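Local coordinates for ParA (Salmonella enterica subsp. enterica serovar Newport str. SL317, PDB 3EZF), which probably acts as the ATPase of a plasmid partition system and as an ADP-regulated, DNA-binding transcriptional regulator, at residues A[393-396]-A[397-401]. Numbering follows the deposited sequence.
Sequences DRIE and FVRGE. With SO4 (sulfate ion), chain C.
Ile395 and Arg399, one turn apart near the C-terminal end of helix 378-400, carry the main side-chain contact of this segment. The methyl CG2 of Ile395 lies 3.5 Å from CG of Arg399, and the two side chains run across each other at a slant rather than side by side. Farther out, the same methyl comes up near the plane of the guanidinium, at its edge, while a sulfate ion, probably taken up from the crystallisation liquor, also lies at the edge, with its sulfur in the plane. Here Arg399 NH1 donates to O4 of the ion over 2.7 Å in a nearly straight bond (N-H...O 164°). Bends at chi2 (-92°) and chi3 carry the guanidinium past Ile395, and NH2 bonds to the hydroxyl of Tyr104. Glu396 folds its own chain at chi2 (-48°), bringing OE1 of its carboxylate to His108 and, less certainly, OE2 to the same tyrosine. In the model the carboxylate stays beyond salt-bridge distance of Arg399, its less surely placed OE2 lying 4.6 Å from Arg399 NE. Arg394 leaves on another side of the helix for a salt bridge with Asp343, and Val398 packs on Ala312 of strand 312-317. Beneath the side chains runs ordinary helical bonding: Phe397 N donates to Asp393 O at 2.9 Å, whereas the bond from Gly400 N to Glu396 O, at 3.4 Å, is weak and doubtful. The last turn is thus joined to the 104-108 region through polar side-chain ends and to the central parallel sheet through aliphatic packing. With an anion at NH1 and the Glu396 carboxylate nearby, the surroundings of Arg399 in the crystal would be expected to stabilise its positive charge.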
loop_
_atom_site.group_PDB
_atom_site.type_symbol
_atom_site.label_atom_id
_atom_site.label_comp_id
_atom_site.label_asym_id
_atom_site.label_seq_id
_atom_site.Cartn_x
_atom_site.Cartn_y
_atom_site.Cartn_z
ATOM N N ASP A 393 24.804 -12.863 7.924
ATOM C CA ASP A 393 25.733 -13.024 9.036
ATOM C C ASP A 393 25.103 -12.668 10.382
ATOM O O ASP A 393 25.422 -13.290 11.398
ATOM C CB ASP A 393 27.002 -12.205 8.780
ATOM C CG ASP A 393 27.755 -12.690 7.559
ATOM O OD1 ASP A 393 28.152 -13.879 7.543
ATOM O OD2 ASP A 393 27.939 -11.889 6.617
ATOM N N ARG A 394 24.207 -11.681 10.393
ATOM C CA ARG A 394 23.527 -11.292 11.632
ATOM C C ARG A 394 22.762 -12.483 12.174
ATOM O O ARG A 394 22.846 -12.795 13.368
ATOM C CB ARG A 394 22.533 -10.169 11.386
ATOM C CG ARG A 394 23.057 -8.794 11.660
ATOM C CD ARG A 394 23.487 -8.624 13.112
ATOM N NE ARG A 394 23.762 -7.221 13.415
ATOM C CZ ARG A 394 24.519 -6.421 12.663
ATOM N NH1 ARG A 394 25.094 -6.869 11.547
ATOM N NH2 ARG A 394 24.687 -5.159 13.020
ATOM N N ILE A 395 22.004 -13.135 11.290
ATOM C CA ILE A 395 21.230 -14.306 11.671
ATOM C C ILE A 395 22.147 -15.315 12.330
ATOM O O ILE A 395 21.886 -15.729 13.456
ATOM C CB ILE A 395 20.551 -14.990 10.455
ATOM C CG1 ILE A 395 19.271 -14.258 10.077
ATOM C CG2 ILE A 395 20.185 -16.430 10.792
ATOM C CD1 ILE A 395 19.501 -12.906 9.524
ATOM N N GLU A 396 23.226 -15.697 11.637
ATOM C CA GLU A 396 24.170 -16.681 12.175
ATOM C C GLU A 396 24.716 -16.275 13.538
ATOM O O GLU A 396 24.800 -17.102 14.450
ATOM C CB GLU A 396 25.312 -16.934 11.187
ATOM C CG GLU A 396 24.841 -17.577 9.884
ATOM C CD GLU A 396 23.925 -18.771 10.113
ATOM O OE1 GLU A 396 24.412 -19.825 10.572
ATOM O OE2 GLU A 396 22.711 -18.649 9.842
ATOM N N PHE A 397 25.061 -14.998 13.681
ATOM C CA PHE A 397 25.570 -14.490 14.944
ATOM C C PHE A 397 24.500 -14.684 15.992
ATOM O O PHE A 397 24.676 -15.420 16.967
ATOM C CB PHE A 397 25.880 -12.999 14.842
ATOM C CG PHE A 397 26.137 -12.339 16.181
ATOM C CD1 PHE A 397 27.240 -12.695 16.943
ATOM C CD2 PHE A 397 25.264 -11.374 16.681
ATOM C CE1 PHE A 397 27.466 -12.106 18.177
ATOM C CE2 PHE A 397 25.483 -10.780 17.912
ATOM C CZ PHE A 397 26.584 -11.143 18.662
ATOM N N VAL A 398 23.384 -14.002 15.767
ATOM C CA VAL A 398 22.242 -14.037 16.657
ATOM C C VAL A 398 21.765 -15.458 16.949
ATOM O O VAL A 398 21.381 -15.779 18.074
ATOM C CB VAL A 398 21.103 -13.236 16.049
ATOM C CG1 VAL A 398 19.955 -13.145 17.030
ATOM C CG2 VAL A 398 21.611 -11.849 15.659
ATOM N N ARG A 399 21.786 -16.305 15.929
ATOM C CA ARG A 399 21.368 -17.683 16.084
ATOM C C ARG A 399 22.141 -18.328 17.224
ATOM O O ARG A 399 21.665 -19.268 17.856
ATOM C CB ARG A 399 21.615 -18.439 14.788
ATOM C CG ARG A 399 20.553 -18.238 13.735
ATOM C CD ARG A 399 19.498 -19.307 13.855
ATOM N NE ARG A 399 19.305 -19.993 12.584
ATOM C CZ ARG A 399 18.704 -21.173 12.451
ATOM N NH1 ARG A 399 18.236 -21.805 13.516
ATOM N NH2 ARG A 399 18.565 -21.723 11.250
ATOM N N GLY A 400 23.342 -17.825 17.480
ATOM C CA GLY A 400 24.137 -18.366 18.565
ATOM C C GLY A 400 23.854 -17.652 19.880
ATOM O O GLY A 400 22.975 -18.055 20.653
ATOM N N GLU A 401 24.591 -16.570 20.121
ATOM C CA GLU A 401 24.455 -15.793 21.347
ATOM C C GLU A 401 23.836 -14.428 21.076
ATOM O O GLU A 401 22.710 -14.183 21.560
ATOM C CB GLU A 401 25.814 -15.632 22.033
ATOM C CG GLU A 401 26.471 -16.946 22.424
ATOM C CD GLU A 401 27.813 -16.747 23.099
ATOM O OE1 GLU A 401 28.230 -15.581 23.262
ATOM O OE2 GLU A 401 28.441 -17.758 23.483
HETATM S S SO4 C . 17.623 -21.079 17.076
HETATM O O1 SO4 C . 17.824 -22.202 18.011
HETATM O O2 SO4 C . 17.702 -19.803 17.812
HETATM O O3 SO4 C . 16.296 -21.199 16.440
HETATM O O4 SO4 C . 18.671 -21.114 16.043
#